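PDB 3ZTV: NAD nucleotidase from Haemophilus influenzae, which degrades NAD to adenosine and nicotinamide riboside in the periplasm, acting as a zinc-dependent pyrophosphatase and 5'-nucleotidase of broad substrate specificity. Local coordinates for residues A371-N376 and G461-F466; T388-E393 and E560-S565; Q407-V412 and F466-G471; F432-Y437 and G512-V517. One frame throughout, in Å; residues are numbered along the deposited sequence.

All four contacts lie in the C-terminal half of the chain, which carries the adenosine, and the first halves of contacts 1, 2, 3 and 4 come in that order. Contact 1 closes a loop from 371-376 to 461-466 and crosses the other three. Contact 2 spans the longest interval, from helix 386-396 to the loop at 560-565, and encloses contacts 3 and 4. Contact 3 joins strand 404-408 to strand 467-470 and shares Phe466 with contact 1. Contact 4 joins strand 435-442 to strand 508-514 and crosses contact 3; strands 404-408 and 508-514 are neighbours, so both contacts belong to one mixed sheet. Contacts 1, 3 and 4 all reach the nucleoside.

Contact 1: A371-N376 and G461-F466; sequences ANRIPN and GSTGAF. With ADN (adenosine), chain D.
The guanidinium of Arg373 has Gly464 CA over one face, 3.5 Å above its plane and offset toward the rim, while Thr463 OG1 sits at its edge, in plane. NH1 donates to Thr463 OG1 across 2.9 Å in a nearly straight bond (168°). The arginine chain is extended from CG to NE and crosses the threonine at about a right angle, with CD also close to OG1. NH1 passes near Gly464 N as well, but both are donors; that N-H is instead turned to Ser462 OG, forming an ST turn.

The Phe466 ring takes up the other end of the contact. Its CG, anti to the backbone N (chi1 -161°), heads toward the other loop, and the ring meets Ile374 and Pro375. Pro375 CD makes an off-centre CH-pi contact, 4.2 Å from the ring centroid, and Ile374 CG1 meets CD2 at 3.8 Å. Ile374 CD1 bridges back to Thr463 CG2. Phe466 also meets Phe569 edge-to-face, and helix 443-460 covers it through Met454 and Ala457.

Ser462 OG also donates to adenosine O3' at 2.8 Å. The 461-466 loop thus lines part of the ribose side of the nucleoside pocket, with the 371-376 loop held against it through Arg373. Arg373 probably binds substrate, which fits its place beside this pocket of the 5'-nucleotidase C-terminal domain.

Contact 2: T388-E393 and E560-S565; sequences TRFIAE and EAYTSS
A cation-pi stack joins helix 386-396 to the loop between strands 558-560 and 567-570, with Arg389 and Tyr562 as its two layers. Their planes are only 8° apart and Arg389 CZ lies 3.8 Å from the ring centroid, over the face; CD adds a CH-pi contact to the same face. Arg389 CG, anti to the backbone N (chi1 -177°), lies against Ser565 O, and the bend at chi2 turns CD toward the Tyr562 ring.

The guanidinium edge is occupied too. NH1 donates to Ser564 O at 2.9 Å, approaching from above the carbonyl plane. NE and NH2 both reach Glu393 OE2, one helical turn on, at 2.8 and 3.1 Å, a side-on salt bridge to a single oxygen; NE meets it on the anti side. Glu393 CG touches Tyr562 OH at 3.4 Å. At the edge of the tyrosine ring, Phe390 CD1 packs against CE2 at 3.8 Å, and Phe390 continues into a cluster with Phe549, Phe552 and Phe559.

The backbone of Ser565 packs on Arg389 CB, while its OG bonds to Glu383 O. With three of its N-H groups used by in-plane acceptors and one face on an aromatic ring, the guanidinium is restricted in rotation, and the carboxylate would be expected to stabilise its positive charge.

Contact 3: Q407-V412 and F466-G471; sequences QNAGGV and FPYGAG. With ADN (adenosine), chain D.
Gln407 N donates to Tyr468 O at 2.9 Å in an almost straight bond (173°), and Tyr468 N donates back to Gln407 O. This antiparallel hydrogen-bonded pair lies at the edge of a five-stranded mixed sheet, where strand 467-470 flanks strand 404-408. Asn408 and Pro467 form the neighbouring non-hydrogen-bonded pair, with their side chains on the opposite face from those of Gln407 and Tyr468.

Beyond the strand the chain turns into a short 3-10 segment, and one more backbone bond follows: Ala409 N donates to Phe466 O at 2.9 Å. Ala409 CB meets the edge of the Tyr468 ring, 3.8 Å from CE1. The hydroxyl of that tyrosine is hydrogen-bonded to Arg373 O and Ser385 N, so the ring ties the edge strand to the loop before helix 386-396. Gln407 OE1 and Asn408 OD1 both accept from Asn514 ND2 on the next strand.

The turn at 409-411 borders the adenosine. Gly410 CA comes within 3.4 Å of the ribose O2', where a CB would collide with that oxygen. Held through OD1, the Asn408 amide points ND2 at the adenine: it donates to N3 across 3.1 Å at 179°, with a weaker bond to O2' at 3.3 Å.

Contact 4: F432-Y437 and G512-V517; sequences FGNTLY and GTNAYV. With ADN (adenosine), chain D.
The adenine pocket takes shape where Asn434 packs against Asn514 and Tyr516. Asn434 reads the Watson-Crick edge of the base with both ends of its amide: ND2 donates to N1 at 2.8 Å and OD1 accepts from N6 at 3.0 Å, each nearly straight. Phe432 and Tyr516 lie over opposite faces of the adenine, which is sandwiched between them with C5 3.7 Å above the phenylalanine plane and 3.5 Å above the tyrosine plane. Tyr516 CG, anti to the backbone N (chi1 173°), is carried to within 3.3 Å of adenine C6, while its CB touches Asn434 OD1 at 3.6 Å.

Behind the pocket, strands 435-442 and 508-514 run antiparallel in the mixed sheet. Tyr437 and Thr513 are a hydrogen-bonded pair, each N donating to the other's O at 2.8 Å; Leu436 and Asn514 form the next, non-hydrogen-bonded pair. Ala515 N adds a weak bond to Thr435 O as the second strand gives way to a short, weakly bonded helix.

Asn514 is the N-cap of that helix, its OD1 accepting from Val517 N at 2.9 Å. Its ND2 is engaged by the neighbouring strand 404-408, and its CB lies against Asn434 CB, behind the amide that grips the base.

Contact 1: A371-N376 and G461-F466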
loop_
_atom_site.group_PDB
_atom_site.type_symbol
_atom_site.label_atom_id
_atom_site.label_comp_id
_atom_site.label_asym_id
_atom_site.label_seq_id
_atom_site.Cartn_x
_atom_site.Cartn_y
_atom_site.Cartn_z
ATOM N N ALA A 371 34.460 -38.925 9.293
ATOM C CA ALA A 371 35.914 -38.822 9.237
ATOM C C ALA A 371 36.389 -37.433 8.815
ATOM O O ALA A 371 37.469 -36.987 9.211
ATOM C CB ALA A 371 36.484 -39.882 8.301
ATOM N N ASN A 372 35.580 -36.749 8.011
ATOM C CA ASN A 372 36.004 -35.484 7.414
ATOM C C ASN A 372 35.342 -34.245 8.008
ATOM O O ASN A 372 35.427 -33.164 7.431
ATOM C CB ASN A 372 35.798 -35.513 5.898
ATOM C CG ASN A 372 36.645 -36.572 5.218
ATOM O OD1 ASN A 372 37.860 -36.419 5.085
ATOM N ND2 ASN A 372 36.004 -37.650 4.774
ATOM N N ARG A 373 34.708 -34.397 9.166
ATOM C CA ARG A 373 33.951 -33.296 9.762
ATOM C C ARG A 373 34.798 -32.062 10.040
ATOM O O ARG A 373 34.349 -30.936 9.813
ATOM C CB ARG A 373 33.248 -33.745 11.040
ATOM C CG ARG A 373 32.033 -34.615 10.789
ATOM C CD ARG A 373 31.508 -35.195 12.087
ATOM N NE ARG A 373 30.270 -35.941 11.893
ATOM C CZ ARG A 373 29.623 -36.560 12.875
ATOM N NH1 ARG A 373 30.097 -36.511 14.112
ATOM N NH2 ARG A 373 28.501 -37.223 12.622
ATOM N N ILE A 374 36.015 -32.275 10.534
ATOM C CA ILE A 374 36.912 -31.176 10.888
ATOM C C ILE A 374 38.179 -31.240 10.039
ATOM O O ILE A 374 38.826 -32.287 9.964
ATOM C CB ILE A 374 37.287 -31.224 12.374
ATOM C CG1 ILE A 374 36.024 -31.191 13.241
ATOM C CG2 ILE A 374 38.211 -30.068 12.727
ATOM C CD1 ILE A 374 36.286 -31.386 14.715
ATOM N N PRO A 375 38.539 -30.124 9.386
ATOM C CA PRO A 375 39.721 -30.148 8.518
ATOM C C PRO A 375 40.997 -30.344 9.320
ATOM O O PRO A 375 41.064 -29.919 10.475
ATOM C CB PRO A 375 39.726 -28.752 7.884
ATOM C CG PRO A 375 38.336 -28.215 8.094
ATOM C CD PRO A 375 37.875 -28.808 9.382
ATOM N N ASN A 376 41.987 -30.990 8.706
ATOM C CA ASN A 376 43.324 -31.116 9.288
ATOM C C ASN A 376 43.394 -31.908 10.593
ATOM O O ASN A 376 44.322 -31.737 11.384
ATOM C CB ASN A 376 43.966 -29.733 9.455
ATOM C CG ASN A 376 44.351 -29.111 8.127
ATOM O OD1 ASN A 376 44.937 -29.773 7.268
ATOM N ND2 ASN A 376 44.009 -27.839 7.942
ATOM N N GLY A 461 30.735 -30.901 22.532
ATOM C CA GLY A 461 29.826 -31.890 21.981
ATOM C C GLY A 461 30.274 -32.621 20.730
ATOM O O GLY A 461 31.447 -32.951 20.573
ATOM N N SER A 462 29.320 -32.873 19.841
ATOM C CA SER A 462 29.538 -33.666 18.635
ATOM C C SER A 462 30.325 -32.917 17.565
ATOM O O SER A 462 30.059 -31.747 17.294
ATOM C CB SER A 462 28.186 -34.112 18.063
ATOM O OG SER A 462 28.305 -34.610 16.741
ATOM N N THR A 463 31.276 -33.607 16.942
ATOM C CA THR A 463 32.056 -33.021 15.855
ATOM C C THR A 463 31.162 -32.653 14.678
ATOM O O THR A 463 31.561 -31.876 13.808
ATOM C CB THR A 463 33.153 -33.981 15.365
ATOM O OG1 THR A 463 32.564 -35.245 15.038
ATOM C CG2 THR A 463 34.215 -34.175 16.437
ATOM N N GLY A 464 29.955 -33.208 14.649
ATOM C CA GLY A 464 29.018 -32.928 13.573
ATOM C C GLY A 464 28.546 -31.484 13.524
ATOM O O GLY A 464 27.919 -31.068 12.547
ATOM N N ALA A 465 28.838 -30.716 14.571
ATOM C CA ALA A 465 28.456 -29.303 14.606
ATOM C C ALA A 465 29.338 -28.416 13.724
ATOM O O ALA A 465 28.984 -27.269 13.447
ATOM C CB ALA A 465 28.467 -28.785 16.038
ATOM N N PHE A 466 30.487 -28.921 13.291
ATOM C CA PHE A 466 31.451 -28.058 12.618
ATOM C C PHE A 466 30.834 -27.413 11.374
ATOM O O PHE A 466 30.295 -28.112 10.520
ATOM C CB PHE A 466 32.732 -28.814 12.268
ATOM C CG PHE A 466 33.895 -27.907 12.013
ATOM C CD1 PHE A 466 34.095 -27.352 10.760
ATOM C CD2 PHE A 466 34.768 -27.581 13.043
ATOM C CE1 PHE A 466 35.157 -26.495 10.527
ATOM C CE2 PHE A 466 35.831 -26.723 12.816
ATOM C CZ PHE A 466 36.023 -26.181 11.551
HETATM O "O5'" ADN D . 24.722 -38.306 15.281
HETATM C "C5'" ADN D . 24.280 -37.047 15.794
HETATM C "C4'" ADN D . 24.794 -35.939 14.883
HETATM O "O4'" ADN D . 24.150 -36.010 13.607
HETATM C "C3'" ADN D . 24.508 -34.550 15.419
HETATM O "O3'" ADN D . 25.581 -34.081 16.242
HETATM C "C2'" ADN D . 24.371 -33.717 14.159
HETATM O "O2'" ADN D . 25.645 -33.224 13.727
HETATM C "C1'" ADN D . 23.863 -34.699 13.120
HETATM N N9 ADN D . 22.400 -34.541 12.969
HETATM C C8 ADN D . 21.430 -35.202 13.633
HETATM N N7 ADN D . 20.199 -34.790 13.225
HETATM C C5 ADN D . 20.379 -33.838 12.282
HETATM C C6 ADN D . 19.528 -32.981 11.425
HETATM N N6 ADN D . 18.177 -33.028 11.478
HETATM N N1 ADN D . 20.145 -32.134 10.577
HETATM C C2 ADN D . 21.485 -32.053 10.489
HETATM N N3 ADN D . 22.317 -32.797 11.232
HETATM C C4 ADN D . 21.830 -33.691 12.121
#

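Contact 2: T388-E393 and E560-S565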
loop_
_atom_site.group_PDB
_atom_site.type_symbol
_atom_site.label_atom_id
_atom_site.label_comp_id
_atom_site.label_asym_id
_atom_site.label_seq_id
_atom_site.Cartn_x
_atom_site.Cartn_y
_atom_site.Cartn_z
ATOM N N THR A 388 29.966 -30.942 2.739
ATOM C CA THR A 388 29.121 -30.009 3.485
ATOM C C THR A 388 29.050 -28.645 2.795
ATOM O O THR A 388 27.979 -28.030 2.730
ATOM C CB THR A 388 29.581 -29.856 4.944
ATOM O OG1 THR A 388 29.559 -31.141 5.579
ATOM C CG2 THR A 388 28.657 -28.912 5.698
ATOM N N ARG A 389 30.180 -28.167 2.273
ATOM C CA ARG A 389 30.171 -26.948 1.461
ATOM C C ARG A 389 29.218 -27.109 0.273
ATOM O O ARG A 389 28.444 -26.203 -0.039
ATOM C CB ARG A 389 31.588 -26.573 1.001
ATOM C CG ARG A 389 31.686 -25.272 0.210
ATOM C CD ARG A 389 31.673 -25.525 -1.285
ATOM N NE ARG A 389 31.648 -24.290 -2.072
ATOM C CZ ARG A 389 32.697 -23.771 -2.704
ATOM N NH1 ARG A 389 33.884 -24.361 -2.644
ATOM N NH2 ARG A 389 32.556 -22.651 -3.399
ATOM N N PHE A 390 29.264 -28.264 -0.380
ATOM C CA PHE A 390 28.342 -28.566 -1.468
ATOM C C PHE A 390 26.879 -28.422 -1.022
ATOM O O PHE A 390 26.071 -27.768 -1.688
ATOM C CB PHE A 390 28.604 -29.985 -1.971
ATOM C CG PHE A 390 27.891 -30.326 -3.245
ATOM C CD1 PHE A 390 27.320 -29.340 -4.024
ATOM C CD2 PHE A 390 27.812 -31.642 -3.672
ATOM C CE1 PHE A 390 26.669 -29.657 -5.193
ATOM C CE2 PHE A 390 27.161 -31.966 -4.843
ATOM C CZ PHE A 390 26.588 -30.970 -5.607
ATOM N N ILE A 391 26.535 -29.048 0.098
ATOM C CA ILE A 391 25.168 -28.956 0.594
ATOM C C ILE A 391 24.804 -27.499 0.889
ATOM O O ILE A 391 23.702 -27.048 0.565
ATOM C CB ILE A 391 24.932 -29.860 1.824
ATOM C CG1 ILE A 391 25.149 -31.330 1.445
ATOM C CG2 ILE A 391 23.526 -29.648 2.369
ATOM C CD1 ILE A 391 24.347 -31.766 0.262
ATOM N N ALA A 392 25.729 -26.752 1.487
ATOM C CA ALA A 392 25.486 -25.329 1.724
ATOM C C ALA A 392 25.215 -24.582 0.416
ATOM O O ALA A 392 24.353 -23.703 0.368
ATOM C CB ALA A 392 26.644 -24.691 2.490
ATOM N N GLU A 393 25.931 -24.943 -0.643
ATOM C CA GLU A 393 25.692 -24.331 -1.956
ATOM C C GLU A 393 24.291 -24.641 -2.505
ATOM O O GLU A 393 23.676 -23.794 -3.150
ATOM C CB GLU A 393 26.768 -24.735 -2.975
ATOM C CG GLU A 393 28.191 -24.310 -2.608
ATOM C CD GLU A 393 28.491 -22.842 -2.892
ATOM O OE1 GLU A 393 27.637 -22.131 -3.468
ATOM O OE2 GLU A 393 29.602 -22.400 -2.525
ATOM N N GLU A 560 31.347 -30.045 -12.091
ATOM C CA GLU A 560 32.714 -30.374 -11.710
ATOM C C GLU A 560 32.847 -30.191 -10.202
ATOM O O GLU A 560 32.537 -29.127 -9.670
ATOM C CB GLU A 560 33.699 -29.458 -12.439
ATOM C CG GLU A 560 35.154 -29.707 -12.090
ATOM C CD GLU A 560 35.682 -30.993 -12.688
ATOM O OE1 GLU A 560 35.176 -31.408 -13.753
ATOM O OE2 GLU A 560 36.597 -31.596 -12.091
ATOM N N ALA A 561 33.298 -31.235 -9.515
ATOM C CA ALA A 561 33.343 -31.239 -8.055
ATOM C C ALA A 561 34.157 -30.087 -7.471
ATOM O O ALA A 561 35.203 -29.720 -8.008
ATOM C CB ALA A 561 33.881 -32.568 -7.550
ATOM N N TYR A 562 33.670 -29.525 -6.364
ATOM C CA TYR A 562 34.431 -28.545 -5.597
ATOM C C TYR A 562 35.695 -29.199 -5.057
ATOM O O TYR A 562 35.700 -30.390 -4.754
ATOM C CB TYR A 562 33.610 -28.022 -4.414
ATOM C CG TYR A 562 32.407 -27.189 -4.791
ATOM C CD1 TYR A 562 32.551 -26.010 -5.508
ATOM C CD2 TYR A 562 31.127 -27.568 -4.405
ATOM C CE1 TYR A 562 31.450 -25.240 -5.846
ATOM C CE2 TYR A 562 30.022 -26.801 -4.733
ATOM C CZ TYR A 562 30.189 -25.641 -5.455
ATOM O OH TYR A 562 29.097 -24.869 -5.794
ATOM N N THR A 563 36.760 -28.412 -4.929
ATOM C CA THR A 563 38.003 -28.904 -4.351
ATOM C C THR A 563 38.353 -28.163 -3.063
ATOM O O THR A 563 39.408 -28.396 -2.469
ATOM C CB THR A 563 39.173 -28.777 -5.337
ATOM O OG1 THR A 563 39.290 -27.412 -5.758
ATOM C CG2 THR A 563 38.943 -29.667 -6.551
ATOM N N SER A 564 37.469 -27.267 -2.636
ATOM C CA SER A 564 37.674 -26.549 -1.386
ATOM C C SER A 564 36.361 -26.395 -0.622
ATOM O O SER A 564 35.279 -26.445 -1.209
ATOM C CB SER A 564 38.312 -25.186 -1.645
ATOM O OG SER A 564 37.477 -24.389 -2.458
ATOM N N SER A 565 36.466 -26.203 0.688
ATOM C CA SER A 565 35.300 -26.232 1.560
ATOM C C SER A 565 34.891 -24.867 2.113
ATOM O O SER A 565 34.013 -24.796 2.973
ATOM C CB SER A 565 35.583 -27.154 2.738
ATOM O OG SER A 565 36.615 -26.598 3.538
#

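Contact 3: Q407-V412 and F466-G471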
loop_
_atom_site.group_PDB
_atom_site.type_symbol
_atom_site.label_atom_id
_atom_site.label_comp_id
_atom_site.label_asym_id
_atom_site.label_seq_id
_atom_site.Cartn_x
_atom_site.Cartn_y
_atom_site.Cartn_z
ATOM N N GLN A 407 25.861 -24.756 6.998
ATOM C CA GLN A 407 25.432 -26.151 7.169
ATOM C C GLN A 407 26.396 -26.855 8.120
ATOM O O GLN A 407 27.610 -26.642 8.060
ATOM C CB GLN A 407 25.389 -26.873 5.808
ATOM C CG GLN A 407 25.068 -28.375 5.861
ATOM C CD GLN A 407 23.611 -28.681 6.198
ATOM O OE1 GLN A 407 22.793 -27.788 6.374
ATOM N NE2 GLN A 407 23.290 -29.966 6.285
ATOM N N ASN A 408 25.864 -27.689 9.008
ATOM C CA ASN A 408 26.696 -28.462 9.932
ATOM C C ASN A 408 27.202 -29.758 9.288
ATOM O O ASN A 408 26.456 -30.441 8.585
ATOM C CB ASN A 408 25.926 -28.776 11.222
ATOM C CG ASN A 408 24.718 -29.665 10.982
ATOM O OD1 ASN A 408 23.833 -29.336 10.192
ATOM N ND2 ASN A 408 24.689 -30.809 11.657
ATOM N N ALA A 409 28.466 -30.096 9.540
ATOM C CA ALA A 409 29.114 -31.259 8.926
ATOM C C ALA A 409 28.418 -32.590 9.228
ATOM O O ALA A 409 28.491 -33.524 8.435
ATOM C CB ALA A 409 30.590 -31.326 9.336
ATOM N N GLY A 410 27.753 -32.675 10.372
ATOM C CA GLY A 410 27.052 -33.890 10.749
ATOM C C GLY A 410 25.822 -34.154 9.901
ATOM O O GLY A 410 25.224 -35.230 9.977
ATOM N N GLY A 411 25.437 -33.172 9.092
ATOM C CA GLY A 411 24.272 -33.303 8.239
ATOM C C GLY A 411 24.592 -34.002 6.932
ATOM O O GLY A 411 23.717 -34.186 6.085
ATOM N N VAL A 412 25.858 -34.381 6.763
ATOM C CA VAL A 412 26.307 -35.096 5.572
ATOM C C VAL A 412 27.037 -36.377 5.999
ATOM O O VAL A 412 28.067 -36.323 6.675
ATOM C CB VAL A 412 27.192 -34.196 4.670
ATOM C CG1 VAL A 412 26.598 -32.794 4.586
ATOM C CG2 VAL A 412 28.617 -34.128 5.190
ATOM N N PHE A 466 30.487 -28.921 13.291
ATOM C CA PHE A 466 31.451 -28.058 12.618
ATOM C C PHE A 466 30.834 -27.413 11.374
ATOM O O PHE A 466 30.295 -28.112 10.520
ATOM C CB PHE A 466 32.732 -28.814 12.268
ATOM C CG PHE A 466 33.895 -27.907 12.013
ATOM C CD1 PHE A 466 34.095 -27.352 10.760
ATOM C CD2 PHE A 466 34.768 -27.581 13.043
ATOM C CE1 PHE A 466 35.157 -26.495 10.527
ATOM C CE2 PHE A 466 35.831 -26.723 12.816
ATOM C CZ PHE A 466 36.023 -26.181 11.551
ATOM N N PRO A 467 30.917 -26.069 11.263
ATOM C CA PRO A 467 30.178 -25.337 10.229
ATOM C C PRO A 467 30.946 -25.096 8.931
ATOM O O PRO A 467 32.142 -24.793 8.951
ATOM C CB PRO A 467 29.904 -23.995 10.908
ATOM C CG PRO A 467 31.137 -23.766 11.731
ATOM C CD PRO A 467 31.552 -25.149 12.227
ATOM N N TYR A 468 30.244 -25.232 7.814
ATOM C CA TYR A 468 30.769 -24.874 6.499
ATOM C C TYR A 468 29.698 -24.049 5.807
ATOM O O TYR A 468 28.504 -24.270 6.028
ATOM C CB TYR A 468 31.066 -26.117 5.657
ATOM C CG TYR A 468 32.158 -27.016 6.203
ATOM C CD1 TYR A 468 31.905 -27.902 7.246
ATOM C CD2 TYR A 468 33.440 -26.988 5.665
ATOM C CE1 TYR A 468 32.901 -28.732 7.740
ATOM C CE2 TYR A 468 34.444 -27.814 6.158
ATOM C CZ TYR A 468 34.168 -28.683 7.194
ATOM O OH TYR A 468 35.152 -29.518 7.694
ATOM N N GLY A 469 30.110 -23.105 4.970
ATOM C CA GLY A 469 29.174 -22.184 4.352
ATOM C C GLY A 469 29.312 -21.988 2.852
ATOM O O GLY A 469 30.295 -22.397 2.223
ATOM N N ALA A 470 28.281 -21.365 2.289
ATOM C CA ALA A 470 28.275 -20.929 0.903
ATOM C C ALA A 470 28.000 -19.431 0.906
ATOM O O ALA A 470 27.126 -18.966 1.629
ATOM C CB ALA A 470 27.201 -21.661 0.118
ATOM N N GLY A 471 28.748 -18.671 0.109
ATOM C CA GLY A 471 28.644 -17.219 0.140
ATOM C C GLY A 471 29.338 -16.613 1.351
ATOM O O GLY A 471 29.338 -15.389 1.538
HETATM O "O5'" ADN D . 24.722 -38.306 15.281
HETATM C "C5'" ADN D . 24.280 -37.047 15.794
HETATM C "C4'" ADN D . 24.794 -35.939 14.883
HETATM O "O4'" ADN D . 24.150 -36.010 13.607
HETATM C "C3'" ADN D . 24.508 -34.550 15.419
HETATM O "O3'" ADN D . 25.581 -34.081 16.242
HETATM C "C2'" ADN D . 24.371 -33.717 14.159
HETATM O "O2'" ADN D . 25.645 -33.224 13.727
HETATM C "C1'" ADN D . 23.863 -34.699 13.120
HETATM N N9 ADN D . 22.400 -34.541 12.969
HETATM C C8 ADN D . 21.430 -35.202 13.633
HETATM N N7 ADN D . 20.199 -34.790 13.225
HETATM C C5 ADN D . 20.379 -33.838 12.282
HETATM C C6 ADN D . 19.528 -32.981 11.425
HETATM N N6 ADN D . 18.177 -33.028 11.478
HETATM N N1 ADN D . 20.145 -32.134 10.577
HETATM C C2 ADN D . 21.485 -32.053 10.489
HETATM N N3 ADN D . 22.317 -32.797 11.232
HETATM C C4 ADN D . 21.830 -33.691 12.121
#

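Contact 4: F432-Y437 and G512-V517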
loop_
_atom_site.group_PDB
_atom_site.type_symbol
_atom_site.label_atom_id
_atom_site.label_comp_id
_atom_site.label_asym_id
_atom_site.label_seq_id
_atom_site.Cartn_x
_atom_site.Cartn_y
_atom_site.Cartn_z
ATOM N N PHE A 432 17.691 -36.579 6.777
ATOM C CA PHE A 432 17.129 -36.025 8.010
ATOM C C PHE A 432 15.810 -35.266 7.849
ATOM O O PHE A 432 15.119 -34.997 8.836
ATOM C CB PHE A 432 18.156 -35.140 8.713
ATOM C CG PHE A 432 19.323 -35.897 9.275
ATOM C CD1 PHE A 432 19.145 -36.798 10.313
ATOM C CD2 PHE A 432 20.597 -35.703 8.772
ATOM C CE1 PHE A 432 20.224 -37.494 10.838
ATOM C CE2 PHE A 432 21.678 -36.393 9.291
ATOM C CZ PHE A 432 21.490 -37.291 10.323
ATOM N N GLY A 433 15.467 -34.915 6.616
ATOM C CA GLY A 433 14.222 -34.216 6.354
ATOM C C GLY A 433 14.185 -32.762 6.802
ATOM O O GLY A 433 13.128 -32.253 7.173
ATOM N N ASN A 434 15.330 -32.086 6.767
ATOM C CA ASN A 434 15.360 -30.664 7.103
ATOM C C ASN A 434 14.760 -29.805 6.006
ATOM O O ASN A 434 14.746 -30.196 4.839
ATOM C CB ASN A 434 16.795 -30.183 7.328
ATOM C CG ASN A 434 17.464 -30.852 8.502
ATOM O OD1 ASN A 434 16.839 -31.120 9.529
ATOM N ND2 ASN A 434 18.756 -31.122 8.358
ATOM N N THR A 435 14.285 -28.622 6.388
ATOM C CA THR A 435 13.921 -27.601 5.415
ATOM C C THR A 435 14.854 -26.411 5.615
ATOM O O THR A 435 15.509 -26.290 6.650
ATOM C CB THR A 435 12.464 -27.135 5.592
ATOM O OG1 THR A 435 12.255 -26.773 6.960
ATOM C CG2 THR A 435 11.485 -28.240 5.197
ATOM N N LEU A 436 14.896 -25.528 4.628
ATOM C CA LEU A 436 15.696 -24.312 4.717
ATOM C C LEU A 436 14.998 -23.279 5.606
ATOM O O LEU A 436 13.796 -23.025 5.451
ATOM C CB LEU A 436 15.918 -23.741 3.321
ATOM C CG LEU A 436 16.714 -22.440 3.198
ATOM C CD1 LEU A 436 18.159 -22.628 3.628
ATOM C CD2 LEU A 436 16.661 -21.956 1.763
ATOM N N TYR A 437 15.759 -22.680 6.522
ATOM C CA TYR A 437 15.255 -21.719 7.503
ATOM C C TYR A 437 16.120 -20.457 7.405
ATOM O O TYR A 437 17.347 -20.566 7.301
ATOM C CB TYR A 437 15.382 -22.319 8.911
ATOM C CG TYR A 437 14.508 -21.641 9.944
ATOM C CD1 TYR A 437 14.871 -20.422 10.502
ATOM C CD2 TYR A 437 13.302 -22.206 10.336
ATOM C CE1 TYR A 437 14.058 -19.790 11.431
ATOM C CE2 TYR A 437 12.486 -21.581 11.258
ATOM C CZ TYR A 437 12.872 -20.373 11.803
ATOM O OH TYR A 437 12.067 -19.736 12.726
ATOM N N GLY A 512 20.742 -18.271 5.564
ATOM C CA GLY A 512 20.000 -19.521 5.487
ATOM C C GLY A 512 20.733 -20.655 6.174
ATOM O O GLY A 512 21.964 -20.749 6.110
ATOM N N THR A 513 19.984 -21.534 6.829
ATOM C CA THR A 513 20.566 -22.711 7.466
ATOM C C THR A 513 19.503 -23.814 7.466
ATOM O O THR A 513 18.422 -23.613 6.917
ATOM C CB THR A 513 21.081 -22.374 8.871
ATOM O OG1 THR A 513 21.873 -23.455 9.369
ATOM C CG2 THR A 513 19.933 -22.109 9.821
ATOM N N ASN A 514 19.799 -24.976 8.038
ATOM C CA ASN A 514 18.782 -26.019 8.098
ATOM C C ASN A 514 17.943 -25.862 9.369
ATOM O O ASN A 514 18.383 -25.256 10.343
ATOM C CB ASN A 514 19.380 -27.430 7.965
ATOM C CG ASN A 514 20.227 -27.819 9.147
ATOM O OD1 ASN A 514 19.735 -27.915 10.268
ATOM N ND2 ASN A 514 21.513 -28.061 8.902
ATOM N N ALA A 515 16.734 -26.416 9.346
ATOM C CA ALA A 515 15.786 -26.254 10.443
ATOM C C ALA A 515 16.293 -26.818 11.770
ATOM O O ALA A 515 15.938 -26.316 12.834
ATOM C CB ALA A 515 14.458 -26.886 10.070
ATOM N N TYR A 516 17.118 -27.857 11.697
ATOM C CA TYR A 516 17.676 -28.494 12.887
ATOM C C TYR A 516 18.563 -27.533 13.682
ATOM O O TYR A 516 18.298 -27.254 14.845
ATOM C CB TYR A 516 18.429 -29.767 12.472
ATOM C CG TYR A 516 19.230 -30.488 13.540
ATOM C CD1 TYR A 516 18.623 -31.366 14.434
ATOM C CD2 TYR A 516 20.608 -30.328 13.616
ATOM C CE1 TYR A 516 19.375 -32.041 15.390
ATOM C CE2 TYR A 516 21.360 -30.993 14.562
ATOM C CZ TYR A 516 20.744 -31.846 15.447
ATOM O OH TYR A 516 21.506 -32.506 16.387
ATOM N N VAL A 517 19.610 -26.998 13.062
ATOM C CA VAL A 517 20.453 -26.047 13.796
ATOM C C VAL A 517 19.800 -24.671 13.999
ATOM O O VAL A 517 20.185 -23.924 14.901
ATOM C CB VAL A 517 21.863 -25.893 13.184
ATOM C CG1 VAL A 517 22.588 -27.234 13.187
ATOM C CG2 VAL A 517 21.790 -25.319 11.786
HETATM O "O5'" ADN D . 24.722 -38.306 15.281
HETATM C "C5'" ADN D . 24.280 -37.047 15.794
HETATM C "C4'" ADN D . 24.794 -35.939 14.883
HETATM O "O4'" ADN D . 24.150 -36.010 13.607
HETATM C "C3'" ADN D . 24.508 -34.550 15.419
HETATM O "O3'" ADN D . 25.581 -34.081 16.242
HETATM C "C2'" ADN D . 24.371 -33.717 14.159
HETATM O "O2'" ADN D . 25.645 -33.224 13.727
HETATM C "C1'" ADN D . 23.863 -34.699 13.120
HETATM N N9 ADN D . 22.400 -34.541 12.969
HETATM C C8 ADN D . 21.430 -35.202 13.633
HETATM N N7 ADN D . 20.199 -34.790 13.225
HETATM C C5 ADN D . 20.379 -33.838 12.282
HETATM C C6 ADN D . 19.528 -32.981 11.425
HETATM N N6 ADN D . 18.177 -33.028 11.478
HETATM N N1 ADN D . 20.145 -32.134 10.577
HETATM C C2 ADN D . 21.485 -32.053 10.489
HETATM N N3 ADN D . 22.317 -32.797 11.232
HETATM C C4 ADN D . 21.830 -33.691 12.121
#